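Local coordinates for fumarate lyase (Mesorhizobium sp., PDB 3C8T), which is a mostly helical member of the fumarate lyase superfamily and assembles as four subunits around a core of long helices, at residues F12-R18 / F329-I335; V31-V35 / I107-A111; V113-R117 / E214-G218; R126-V130 / L336-E340; V231-Q236 / H299-L304. All blocks are in the same frame, centred on the assembly; numbering follows the deposited sequence.

Contact 1 of 5, residues F12-R18 / F329-I335; sequences FADDKMR and FAVASGI
Asp14, the N-cap of helix 15-20, docks that helix on Ala330 and Ser333 of helix 315-344, a long core helix of this fumarate lyase superfamily fold. Asp14 N donates to Ala330 O at 2.9 Å. Ala330 O also keeps its helical bond from Gly334 N, and the two donors reach it from opposite faces of its plane. With CG anti to the backbone N (chi1 178°), the Asp14 carboxylate comes beside Ser333. Ser333 OG donates to the anti lone pair of Asp14 OD2 at 2.6 Å, while Asp14 OD1 takes a weak capping bond from Lys16 N. OD2 has a second partner in Arg126, to which it is salt-bridged.

Gly334 lets the chain come close: its CA makes a CA-H...O contact of 3.2 Å with Phe12 O. The Phe12 ring lies with one face on Val331 CG1, and its CE2 is 3.7 Å from Val331 CG2. His319 of the second subunit meets the same ring. At the other end Met17 bends at chi2 and chi3 into a Met-aromatic contact. Its SD lies oblique to the Phe329 ring, 5.2 Å from the centroid, and its CE sits at the ring edge, 3.7 Å from Phe329 CD1.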
# COMPACT_ATOMS: atom_id res chain seq x y z
N PHE A 12 -14.23 -14.07 -4.93
CA PHE A 12 -13.43 -13.73 -6.10
C PHE A 12 -12.22 -14.67 -6.29
O PHE A 12 -11.42 -14.44 -7.19
CB PHE A 12 -12.99 -12.26 -6.10
CG PHE A 12 -12.35 -11.81 -4.82
CD1 PHE A 12 -12.61 -10.55 -4.31
CD2 PHE A 12 -11.50 -12.66 -4.11
CE1 PHE A 12 -12.03 -10.14 -3.09
CE2 PHE A 12 -10.91 -12.27 -2.90
CZ PHE A 12 -11.16 -11.00 -2.39
N ALA A 13 -12.07 -15.69 -5.44
CA ALA A 13 -10.94 -16.65 -5.54
C ALA A 13 -11.29 -17.91 -6.37
O ALA A 13 -12.43 -18.41 -6.33
CB ALA A 13 -10.44 -17.03 -4.14
N ASP A 14 -10.32 -18.40 -7.15
CA ASP A 14 -10.53 -19.54 -8.06
C ASP A 14 -10.22 -20.85 -7.32
O ASP A 14 -9.13 -21.03 -6.79
CB ASP A 14 -9.66 -19.39 -9.32
CG ASP A 14 -9.79 -20.59 -10.30
OD1 ASP A 14 -10.65 -21.48 -10.09
OD2 ASP A 14 -9.01 -20.63 -11.28
N ASP A 15 -11.22 -21.74 -7.27
CA ASP A 15 -11.10 -23.05 -6.61
C ASP A 15 -10.02 -23.96 -7.23
O ASP A 15 -9.31 -24.64 -6.49
CB ASP A 15 -12.45 -23.77 -6.62
CG ASP A 15 -13.39 -23.24 -5.55
OD1 ASP A 15 -13.04 -22.26 -4.85
OD2 ASP A 15 -14.49 -23.82 -5.40
N LYS A 16 -9.90 -23.96 -8.55
CA LYS A 16 -8.81 -24.66 -9.23
C LYS A 16 -7.42 -24.17 -8.79
O LYS A 16 -6.48 -24.96 -8.59
CB LYS A 16 -8.93 -24.48 -10.72
CG LYS A 16 -10.09 -25.23 -11.32
CD LYS A 16 -10.03 -25.10 -12.82
CE LYS A 16 -11.10 -25.98 -13.49
NZ LYS A 16 -12.47 -25.44 -13.22
N MET A 17 -7.33 -22.86 -8.59
CA MET A 17 -6.10 -22.25 -8.16
C MET A 17 -5.87 -22.49 -6.67
O MET A 17 -4.76 -22.71 -6.24
CB MET A 17 -6.11 -20.77 -8.58
CG MET A 17 -4.76 -20.14 -8.72
SD MET A 17 -3.61 -20.84 -9.87
CE MET A 17 -3.78 -19.71 -11.26
N ARG A 18 -6.94 -22.56 -5.89
CA ARG A 18 -6.85 -23.08 -4.53
C ARG A 18 -6.45 -24.59 -4.42
O ARG A 18 -5.71 -24.97 -3.50
CB ARG A 18 -8.14 -22.81 -3.75
CG ARG A 18 -8.39 -21.31 -3.54
CD ARG A 18 -9.82 -21.02 -3.09
NE ARG A 18 -10.05 -21.41 -1.70
CZ ARG A 18 -11.03 -22.22 -1.30
NH1 ARG A 18 -11.89 -22.72 -2.19
NH2 ARG A 18 -11.16 -22.52 -0.01
N PHE A 329 -2.34 -15.52 -6.75
CA PHE A 329 -2.74 -16.43 -7.85
C PHE A 329 -4.21 -16.79 -7.84
O PHE A 329 -4.84 -16.78 -8.88
CB PHE A 329 -1.88 -17.72 -7.89
CG PHE A 329 -0.67 -17.63 -8.82
CD1 PHE A 329 -0.79 -17.83 -10.19
CD2 PHE A 329 0.60 -17.32 -8.31
CE1 PHE A 329 0.33 -17.77 -11.05
CE2 PHE A 329 1.71 -17.20 -9.15
CZ PHE A 329 1.59 -17.45 -10.52
N ALA A 330 -4.72 -17.15 -6.67
CA ALA A 330 -6.10 -17.55 -6.51
C ALA A 330 -7.08 -16.44 -6.87
O ALA A 330 -8.05 -16.66 -7.62
CB ALA A 330 -6.35 -18.01 -5.07
N VAL A 331 -6.84 -15.25 -6.32
CA VAL A 331 -7.68 -14.08 -6.58
C VAL A 331 -7.54 -13.59 -8.04
O VAL A 331 -8.54 -13.32 -8.71
CB VAL A 331 -7.34 -12.94 -5.60
CG1 VAL A 331 -8.14 -11.66 -5.98
CG2 VAL A 331 -7.59 -13.37 -4.15
N ALA A 332 -6.31 -13.49 -8.55
CA ALA A 332 -6.20 -13.06 -9.94
C ALA A 332 -6.88 -14.01 -10.93
O ALA A 332 -7.47 -13.58 -11.90
CB ALA A 332 -4.72 -12.81 -10.34
N SER A 333 -6.78 -15.31 -10.66
CA SER A 333 -7.46 -16.33 -11.43
C SER A 333 -8.97 -16.23 -11.34
O SER A 333 -9.67 -16.43 -12.34
CB SER A 333 -7.01 -17.73 -10.96
OG SER A 333 -7.32 -18.74 -11.92
N GLY A 334 -9.49 -15.95 -10.15
CA GLY A 334 -10.94 -15.84 -9.98
C GLY A 334 -11.55 -14.65 -10.66
O GLY A 334 -12.61 -14.75 -11.27
N ILE A 335 -10.89 -13.50 -10.57
CA ILE A 335 -11.39 -12.30 -11.29
C ILE A 335 -11.20 -12.39 -12.83
O ILE A 335 -12.07 -11.91 -13.59
CB ILE A 335 -10.88 -10.92 -10.68
CG1 ILE A 335 -9.39 -10.70 -10.89
CG2 ILE A 335 -11.22 -10.84 -9.19
CD1 ILE A 335 -8.92 -9.43 -10.25

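Contact 2 of 5, residues V31-V35 / I107-A111; sequences VETEV and IMDTA
Thr33 and Ile107 bring helix segments 31-35 and 107-111 together; the axes come within 9.3 Å at an angle of 112°, and the nearest CA atoms, those of Thr33 and Ile107, are 6.4 Å apart. The helices run across each other, so the contact is short and few side chains share it.

Thr33 points into the joint. Its CG2 stands anti to the backbone N and runs past the Ile107 side chain in the opposite direction, reaching Ile107 CD1 at 3.9 Å. The same methyl lies 3.8 Å from Thr110 CG2. Thr33 OG1 bonds to Arg29 O one turn back. It also lies against the Thr110 methyl, 3.7 Å from Thr110 CG2; this is a packing contact, not a hydrogen bond. Thr110 OG1 is likewise bonded elsewhere, to Asp106 O and Glu189 N.

Here helix 23-43 of the N-terminal part packs on the start of helix 104-140, one of the long helices of the subunit, within the mostly helical fumarate lyase superfamily fold. Ala111 extends the joint toward Phe26 and Cys30 of helix 23-43.

Glu34 reaches in from the flank. Its chain bends at chi2 (-88°), so that the Glu34 side chain crosses that of Ile107 at about a right angle. Glu34 OE2 lies 3.5 Å from Ile107 CG1, and Glu34 CD is 3.8 Å from Ile107 CD1. The buried OE2 finds its polar partner in His99 ND1. The His99 side chain also touches Ile107, which packs against both members of that hydrogen-bonded pair.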
# COMPACT_ATOMS: atom_id res chain seq x y z
N VAL A 31 7.64 -34.08 -2.56
CA VAL A 31 8.07 -35.44 -2.88
C VAL A 31 8.68 -35.49 -4.29
O VAL A 31 9.79 -36.03 -4.47
CB VAL A 31 6.89 -36.45 -2.75
CG1 VAL A 31 7.35 -37.85 -3.05
CG2 VAL A 31 6.25 -36.37 -1.37
N GLU A 32 7.98 -34.92 -5.28
CA GLU A 32 8.49 -34.87 -6.65
C GLU A 32 9.91 -34.32 -6.72
O GLU A 32 10.77 -34.87 -7.41
CB GLU A 32 7.51 -34.11 -7.59
CG GLU A 32 8.09 -33.81 -8.96
CD GLU A 32 7.15 -33.07 -9.92
OE1 GLU A 32 5.98 -32.76 -9.55
OE2 GLU A 32 7.60 -32.81 -11.07
N THR A 33 10.18 -33.26 -5.96
CA THR A 33 11.50 -32.61 -5.90
C THR A 33 12.55 -33.54 -5.28
O THR A 33 13.66 -33.66 -5.81
CB THR A 33 11.38 -31.31 -5.09
OG1 THR A 33 10.38 -30.47 -5.69
CG2 THR A 33 12.73 -30.54 -4.96
N GLU A 34 12.21 -34.17 -4.15
CA GLU A 34 13.16 -35.05 -3.43
C GLU A 34 13.55 -36.28 -4.27
O GLU A 34 14.71 -36.70 -4.24
CB GLU A 34 12.56 -35.52 -2.11
CG GLU A 34 12.39 -34.41 -1.08
CD GLU A 34 13.64 -34.19 -0.21
OE1 GLU A 34 14.69 -34.82 -0.47
OE2 GLU A 34 13.53 -33.39 0.74
N VAL A 35 12.59 -36.84 -4.99
CA VAL A 35 12.80 -38.00 -5.85
C VAL A 35 13.70 -37.61 -7.00
O VAL A 35 14.63 -38.35 -7.33
CB VAL A 35 11.45 -38.53 -6.44
CG1 VAL A 35 11.68 -39.53 -7.60
CG2 VAL A 35 10.63 -39.16 -5.36
N ILE A 107 13.70 -27.25 -1.09
CA ILE A 107 12.56 -28.09 -1.43
C ILE A 107 11.29 -27.26 -1.54
O ILE A 107 10.50 -27.46 -2.48
CB ILE A 107 12.34 -29.26 -0.43
CG1 ILE A 107 13.63 -30.06 -0.19
CG2 ILE A 107 11.23 -30.20 -0.95
CD1 ILE A 107 14.33 -30.64 -1.44
N MET A 108 11.13 -26.32 -0.59
CA MET A 108 9.95 -25.41 -0.56
C MET A 108 9.92 -24.39 -1.70
O MET A 108 8.86 -24.16 -2.28
CB MET A 108 9.84 -24.71 0.80
CG MET A 108 9.56 -25.67 1.96
SD MET A 108 9.34 -24.90 3.61
CE MET A 108 7.69 -24.21 3.34
N ASP A 109 11.08 -23.82 -2.06
CA ASP A 109 11.20 -22.92 -3.21
C ASP A 109 10.92 -23.65 -4.51
O ASP A 109 10.17 -23.18 -5.38
CB ASP A 109 12.62 -22.35 -3.30
CG ASP A 109 12.81 -21.02 -2.53
OD1 ASP A 109 11.85 -20.51 -1.93
OD2 ASP A 109 13.93 -20.49 -2.55
N THR A 110 11.54 -24.81 -4.65
CA THR A 110 11.39 -25.61 -5.87
C THR A 110 9.99 -26.14 -6.05
O THR A 110 9.44 -26.05 -7.14
CB THR A 110 12.40 -26.77 -5.93
OG1 THR A 110 13.74 -26.24 -5.97
CG2 THR A 110 12.16 -27.59 -7.21
N ALA A 111 9.38 -26.69 -5.00
CA ALA A 111 7.96 -27.08 -5.06
C ALA A 111 7.03 -25.92 -5.39
O ALA A 111 6.05 -26.09 -6.12
CB ALA A 111 7.51 -27.73 -3.75

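Contact 3 of 5, residues V113-R117 / E214-G218; sequences VLQIR and ELNLG
Arg117 and Leu217 carry a mixed contact, polar on one side and apolar on the other, where the N-terminal half of helix 104-140 meets the end of helix 204-215. The Arg117 side chain leaves with CG anti to the backbone N (chi1 -174°) and bends at chi3. This lays its guanidinium edge-on to two successive carbonyls. Arg117 NH2 donates to Leu215 O at 3.0 Å, almost in line with the C=O bond and close to the guanidinium plane. Arg117 NH1 lies 2.7 Å from Asn216 O, but that bond is bent and weak. The two contacts together limit rotation of the group. A positive charge beside carbonyls at a helix C terminus is probably favourable, since these oxygens carry partial negative charge.

Leu217 CD2 lies over one guanidinium face, toward its rim, 3.7 Å from Arg117 NH1. The same methyl is 3.7 Å from Val113 CG1, and the two side chains slide past each other in opposite directions. Leu114 crosses Leu217 at about a right angle, with Leu114 CD2 4.0 Å from Leu217 CD1. Leu114 CD1 also touches Leu215 CD2, more loosely, at 4.5 Å.

Around the joint, Leu186 packs on Val113 and Arg117, and Ala36 of helix 23-43 lies against Leu215. The chain then leaves through Gly218, which makes backbone hydrogen bonds with Leu186 and Val188. Asn216 has a positive phi (64°) and two bonds run back into the last turn, so helix 204-215 ends in a Schellman motif, with Arg117 binding the carbonyls at its turn.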
# COMPACT_ATOMS: atom_id res chain seq x y z
N VAL A 113 7.96 -23.28 -7.16
CA VAL A 113 8.16 -23.04 -8.59
C VAL A 113 7.33 -24.02 -9.46
O VAL A 113 6.75 -23.63 -10.46
CB VAL A 113 9.68 -22.98 -8.95
CG1 VAL A 113 9.93 -23.18 -10.42
CG2 VAL A 113 10.30 -21.63 -8.48
N LEU A 114 7.22 -25.26 -9.03
CA LEU A 114 6.43 -26.24 -9.77
C LEU A 114 4.93 -25.85 -9.80
O LEU A 114 4.27 -26.01 -10.83
CB LEU A 114 6.60 -27.66 -9.19
CG LEU A 114 8.03 -28.21 -9.34
CD1 LEU A 114 8.21 -29.45 -8.46
CD2 LEU A 114 8.33 -28.52 -10.78
N GLN A 115 4.41 -25.39 -8.67
CA GLN A 115 3.06 -24.87 -8.63
C GLN A 115 2.91 -23.62 -9.51
O GLN A 115 1.97 -23.52 -10.30
CB GLN A 115 2.72 -24.55 -7.19
CG GLN A 115 2.54 -25.79 -6.26
CD GLN A 115 2.36 -25.35 -4.81
OE1 GLN A 115 3.07 -24.49 -4.33
NE2 GLN A 115 1.38 -25.92 -4.13
N ILE A 116 3.82 -22.65 -9.37
CA ILE A 116 3.84 -21.46 -10.26
C ILE A 116 3.79 -21.81 -11.77
O ILE A 116 3.12 -21.12 -12.55
CB ILE A 116 5.04 -20.50 -9.93
CG1 ILE A 116 4.88 -19.91 -8.49
CG2 ILE A 116 5.13 -19.35 -10.90
CD1 ILE A 116 6.10 -19.11 -7.98
N ARG A 117 4.50 -22.87 -12.19
CA ARG A 117 4.38 -23.36 -13.56
C ARG A 117 2.93 -23.71 -13.92
O ARG A 117 2.41 -23.29 -14.97
CB ARG A 117 5.29 -24.55 -13.81
CG ARG A 117 5.25 -24.96 -15.26
CD ARG A 117 6.52 -25.64 -15.70
NE ARG A 117 6.72 -26.87 -14.94
CZ ARG A 117 7.79 -27.64 -15.08
NH1 ARG A 117 8.73 -27.31 -15.95
NH2 ARG A 117 7.91 -28.73 -14.33
N GLU A 214 15.91 -32.79 -14.57
CA GLU A 214 14.92 -33.79 -14.14
C GLU A 214 13.52 -33.22 -14.00
O GLU A 214 12.54 -33.90 -14.23
CB GLU A 214 15.30 -34.38 -12.77
CG GLU A 214 16.05 -35.67 -12.78
CD GLU A 214 15.31 -36.78 -13.54
OE1 GLU A 214 15.88 -37.26 -14.54
OE2 GLU A 214 14.16 -37.15 -13.16
N LEU A 215 13.43 -31.97 -13.56
CA LEU A 215 12.14 -31.35 -13.29
C LEU A 215 11.69 -30.51 -14.46
O LEU A 215 10.60 -29.96 -14.44
CB LEU A 215 12.23 -30.46 -12.05
CG LEU A 215 12.47 -31.18 -10.74
CD1 LEU A 215 12.74 -30.17 -9.63
CD2 LEU A 215 11.28 -32.06 -10.42
N ASN A 216 12.55 -30.39 -15.46
CA ASN A 216 12.28 -29.52 -16.59
C ASN A 216 12.18 -28.04 -16.21
O ASN A 216 11.30 -27.35 -16.69
CB ASN A 216 11.01 -30.01 -17.31
CG ASN A 216 10.79 -29.33 -18.65
OD1 ASN A 216 11.74 -28.89 -19.30
ND2 ASN A 216 9.53 -29.23 -19.05
N LEU A 217 13.11 -27.54 -15.39
CA LEU A 217 13.16 -26.13 -14.99
C LEU A 217 14.44 -25.50 -15.51
O LEU A 217 15.40 -26.23 -15.86
CB LEU A 217 13.08 -26.01 -13.46
CG LEU A 217 11.74 -26.43 -12.84
CD1 LEU A 217 11.85 -26.60 -11.34
CD2 LEU A 217 10.54 -25.46 -13.24
N GLY A 218 14.51 -24.17 -15.56
CA GLY A 218 15.82 -23.55 -15.88
C GLY A 218 16.78 -23.74 -14.68
O GLY A 218 16.37 -24.24 -13.62

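Contact 4 of 5, residues R126-V130 / L336-E340; sequences RIESV and LYQAE
The Arg126 guanidinium has Tyr337 CB over one face and Glu340 OE2 at its edge. Tyr337 CB lies toward the rim of the group, 3.8 Å from Arg126 CZ. The Tyr337 ring is not stacked on it: the two planes stand 66° apart, and Arg126 NH1 approaches the ring obliquely, 3.6 Å from Tyr337 CD2. At the edge, Arg126 NH1 forms a salt bridge with Glu340 OE2 at 3.0 Å. The carboxylate is met on its syn side but is turned 42° from the guanidinium plane.

The other nitrogens of Arg126 are also used. NH2 is salt-bridged to Asp14 and NE is hydrogen-bonded to Ser333, so all three side-chain nitrogens have partners and the guanidinium is fixed in orientation. Glu340 reaches across with an extended chain and CG beside its backbone N. Its second oxygen faces Ser129. A water donates to Glu340 OE1 at 2.7 Å and lies 2.8 Å from Ser129 OG, linking the two side chains. Ser129 OG is also bonded to Arg125 O within its own helix.

Beside these polar groups is an apolar patch. Arg126 CB meets Leu336 CB at 3.7 Å, and Leu336 CD2 touches both Val130 CG2 and Ile127 CG1 at 4.0 Å.

The two helix segments run nearly parallel, 26° apart, and join helix 104-140 to helix 315-344. Helix 229-255 covers the apolar side through Phe237, Val241 and Leu245. Phe171 of helix 160-185 packs on Val130, and Ile289 of helix 284-306 packs on Ala339.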
# COMPACT_ATOMS: atom_id res chain seq x y z
N ARG A 126 -6.74 -18.27 -18.98
CA ARG A 126 -7.80 -17.30 -18.70
C ARG A 126 -7.59 -15.98 -19.47
O ARG A 126 -8.55 -15.36 -19.96
CB ARG A 126 -7.95 -17.07 -17.20
CG ARG A 126 -8.07 -18.33 -16.36
CD ARG A 126 -9.02 -18.03 -15.24
NE ARG A 126 -9.27 -19.15 -14.35
CZ ARG A 126 -10.22 -20.07 -14.52
NH1 ARG A 126 -11.00 -20.04 -15.58
NH2 ARG A 126 -10.34 -21.04 -13.64
N ILE A 127 -6.35 -15.56 -19.60
CA ILE A 127 -6.02 -14.38 -20.40
C ILE A 127 -6.39 -14.61 -21.89
O ILE A 127 -6.95 -13.74 -22.54
CB ILE A 127 -4.53 -13.98 -20.23
CG1 ILE A 127 -4.25 -13.37 -18.83
CG2 ILE A 127 -4.07 -13.04 -21.40
CD1 ILE A 127 -2.74 -12.86 -18.64
N GLU A 128 -6.12 -15.81 -22.42
CA GLU A 128 -6.56 -16.16 -23.78
C GLU A 128 -8.10 -16.19 -23.97
O GLU A 128 -8.58 -15.69 -24.98
CB GLU A 128 -5.90 -17.47 -24.25
CG GLU A 128 -4.35 -17.39 -24.24
CD GLU A 128 -3.79 -16.16 -25.02
OE1 GLU A 128 -3.30 -15.19 -24.40
OE2 GLU A 128 -3.87 -16.18 -26.26
N SER A 129 -8.87 -16.76 -23.03
CA SER A 129 -10.33 -16.61 -23.10
C SER A 129 -10.78 -15.16 -23.01
O SER A 129 -11.72 -14.79 -23.71
CB SER A 129 -11.06 -17.38 -22.00
OG SER A 129 -10.59 -18.70 -21.94
N VAL A 130 -10.17 -14.37 -22.12
CA VAL A 130 -10.49 -12.93 -22.02
C VAL A 130 -10.31 -12.24 -23.40
O VAL A 130 -11.25 -11.57 -23.89
CB VAL A 130 -9.77 -12.18 -20.83
CG1 VAL A 130 -9.98 -10.64 -20.90
CG2 VAL A 130 -10.33 -12.67 -19.52
N LEU A 336 -10.12 -13.03 -13.30
CA LEU A 336 -10.06 -13.41 -14.74
C LEU A 336 -11.20 -14.31 -15.13
O LEU A 336 -11.77 -14.13 -16.21
CB LEU A 336 -8.76 -14.06 -15.17
CG LEU A 336 -7.58 -13.13 -15.34
CD1 LEU A 336 -6.34 -13.95 -15.05
CD2 LEU A 336 -7.54 -12.40 -16.73
N TYR A 337 -11.56 -15.26 -14.28
CA TYR A 337 -12.70 -16.12 -14.61
C TYR A 337 -14.03 -15.33 -14.64
O TYR A 337 -14.89 -15.54 -15.51
CB TYR A 337 -12.82 -17.39 -13.72
CG TYR A 337 -14.14 -18.04 -14.03
CD1 TYR A 337 -15.25 -17.86 -13.18
CD2 TYR A 337 -14.34 -18.72 -15.26
CE1 TYR A 337 -16.51 -18.39 -13.51
CE2 TYR A 337 -15.59 -19.25 -15.60
CZ TYR A 337 -16.66 -19.08 -14.73
OH TYR A 337 -17.90 -19.57 -15.06
N GLN A 338 -14.20 -14.42 -13.68
CA GLN A 338 -15.39 -13.54 -13.66
C GLN A 338 -15.46 -12.70 -14.94
O GLN A 338 -16.54 -12.57 -15.51
CB GLN A 338 -15.40 -12.63 -12.44
CG GLN A 338 -15.69 -13.34 -11.13
CD GLN A 338 -17.00 -14.14 -11.20
OE1 GLN A 338 -18.00 -13.64 -11.68
NE2 GLN A 338 -16.97 -15.37 -10.75
N ALA A 339 -14.32 -12.19 -15.40
CA ALA A 339 -14.25 -11.44 -16.68
C ALA A 339 -14.55 -12.28 -17.92
O ALA A 339 -15.29 -11.82 -18.79
CB ALA A 339 -12.94 -10.73 -16.83
N GLU A 340 -13.98 -13.49 -18.00
CA GLU A 340 -14.32 -14.48 -19.07
C GLU A 340 -15.86 -14.66 -19.19
O GLU A 340 -16.43 -14.62 -20.26
CB GLU A 340 -13.75 -15.89 -18.78
CG GLU A 340 -12.27 -16.15 -18.97
CD GLU A 340 -11.88 -17.58 -18.56
OE1 GLU A 340 -12.14 -18.52 -19.35
OE2 GLU A 340 -11.31 -17.77 -17.46
O HOH W 1 -10.06 -20.17 -19.58

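Contact 5 of 5, residues V231-Q236 / H299-L304; sequences VAETVQ and HATSML
Met303 lies across Val235 at about a right angle and crosses Val231 obliquely. Its chain bends at chi2 and chi3 (-55° and -54°), which folds the chain back on itself and carries CE to Val231 CG1, 3.6 Å away. Met303 CG rests 3.8 Å from Val235 CG2. At the base of the side chain, Met303 CB meets Ala232 CB at 4.0 Å.

Val235 CG1, anti to its backbone N, presses on the backbone of the opposing helix, 3.7 Å from Ala300 N. Small residues, Ala232 and Ala300, let segments 231-236 and 299-304 approach to 8.5 Å between axes, nearly antiparallel at 162°. Ala300 CB packs on Gln236 CA at 4.0 Å.

The pair belongs to the long-helix core, joining helices 229-255 and 284-306. Val325 and Ala324 of helix 315-344 lie against Val231 and Met303. Leu240 of the third subunit packs on Ala232 and Gln236, so the joint borders a subunit interface.

Methyl and methylene groups carry most of this contact, which implies that close fit and burial hold the two helices together, without a salt bridge between them.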
# COMPACT_ATOMS: atom_id res chain seq x y z
N VAL A 231 10.17 -13.94 -8.28
CA VAL A 231 8.87 -14.22 -7.66
C VAL A 231 8.03 -12.94 -7.48
O VAL A 231 6.83 -12.94 -7.76
CB VAL A 231 9.01 -14.96 -6.29
CG1 VAL A 231 7.59 -15.24 -5.69
CG2 VAL A 231 9.88 -16.26 -6.44
N ALA A 232 8.64 -11.89 -6.94
CA ALA A 232 7.98 -10.59 -6.86
C ALA A 232 7.41 -10.09 -8.20
O ALA A 232 6.26 -9.62 -8.23
CB ALA A 232 8.92 -9.55 -6.25
N GLU A 233 8.16 -10.25 -9.31
CA GLU A 233 7.70 -9.75 -10.60
C GLU A 233 6.50 -10.53 -11.08
O GLU A 233 5.63 -9.97 -11.77
CB GLU A 233 8.79 -9.71 -11.68
CG GLU A 233 9.08 -11.01 -12.32
CD GLU A 233 10.13 -10.88 -13.42
OE1 GLU A 233 11.12 -11.69 -13.43
OE2 GLU A 233 9.96 -9.95 -14.26
N THR A 234 6.39 -11.78 -10.67
CA THR A 234 5.24 -12.59 -11.05
C THR A 234 3.96 -12.07 -10.42
O THR A 234 2.93 -11.96 -11.08
CB THR A 234 5.46 -14.07 -10.68
OG1 THR A 234 6.62 -14.51 -11.36
CG2 THR A 234 4.27 -14.94 -11.14
N VAL A 235 4.02 -11.74 -9.14
CA VAL A 235 2.82 -11.20 -8.48
C VAL A 235 2.51 -9.75 -8.93
O VAL A 235 1.34 -9.35 -9.02
CB VAL A 235 2.98 -11.27 -6.98
CG1 VAL A 235 1.73 -10.73 -6.24
CG2 VAL A 235 3.29 -12.75 -6.59
N GLN A 236 3.55 -8.96 -9.18
CA GLN A 236 3.39 -7.64 -9.77
C GLN A 236 2.63 -7.74 -11.08
O GLN A 236 1.74 -6.93 -11.32
CB GLN A 236 4.72 -6.94 -10.00
CG GLN A 236 5.43 -6.43 -8.75
CD GLN A 236 6.46 -5.33 -9.10
OE1 GLN A 236 6.38 -4.20 -8.60
NE2 GLN A 236 7.42 -5.65 -9.98
N HIS A 299 -1.27 -7.92 -2.51
CA HIS A 299 -0.28 -9.02 -2.57
C HIS A 299 1.02 -8.58 -3.29
O HIS A 299 2.09 -9.03 -2.94
CB HIS A 299 -0.89 -10.32 -3.13
CG HIS A 299 -2.02 -10.87 -2.29
ND1 HIS A 299 -1.87 -11.17 -0.95
CD2 HIS A 299 -3.31 -11.13 -2.60
CE1 HIS A 299 -3.03 -11.61 -0.47
NE2 HIS A 299 -3.92 -11.58 -1.45
N ALA A 300 0.92 -7.70 -4.29
CA ALA A 300 2.15 -7.21 -4.98
C ALA A 300 2.99 -6.35 -4.04
O ALA A 300 4.19 -6.52 -3.94
CB ALA A 300 1.82 -6.45 -6.31
N THR A 301 2.33 -5.44 -3.34
CA THR A 301 2.93 -4.66 -2.26
C THR A 301 3.71 -5.52 -1.26
O THR A 301 4.87 -5.22 -0.99
CB THR A 301 1.87 -3.80 -1.58
OG1 THR A 301 1.23 -3.03 -2.60
CG2 THR A 301 2.48 -2.82 -0.57
N SER A 302 3.09 -6.59 -0.74
CA SER A 302 3.78 -7.54 0.16
C SER A 302 5.01 -8.15 -0.47
O SER A 302 5.99 -8.38 0.22
CB SER A 302 2.87 -8.72 0.57
OG SER A 302 1.77 -8.34 1.36
N MET A 303 4.95 -8.47 -1.76
CA MET A 303 6.13 -9.05 -2.43
C MET A 303 7.30 -8.05 -2.52
O MET A 303 8.44 -8.43 -2.36
CB MET A 303 5.78 -9.67 -3.82
CG MET A 303 5.07 -11.04 -3.72
SD MET A 303 5.95 -12.34 -2.75
CE MET A 303 7.53 -12.35 -3.55
N LEU A 304 7.00 -6.79 -2.74
CA LEU A 304 8.04 -5.76 -2.70
C LEU A 304 8.68 -5.65 -1.32
O LEU A 304 9.88 -5.44 -1.21
CB LEU A 304 7.49 -4.40 -3.21
CG LEU A 304 7.11 -4.41 -4.72
CD1 LEU A 304 6.36 -3.19 -5.12
CD2 LEU A 304 8.34 -4.59 -5.59

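In the fold
From the N terminus, segment 12-18 opens contact 1, which closes only at 329-335 and encloses most of the chain. Contact 2 is nested inside it and joins helices 23-43 and 104-140. Contact 3 follows in series, from the same helix 104-140 to the end of helix 204-215; contacts 2 and 3 touch. Contact 4 starts on helix 104-140 before contact 3 closes, so these two cross. It also crosses contact 1, ending just after it on helix 315-344, and Arg126 binds Asp14 and Ser333 there. Contact 5, between helices 229-255 and 284-306, nests within both contacts 1 and 4 and touches contact 1 through Thr234 and Phe329.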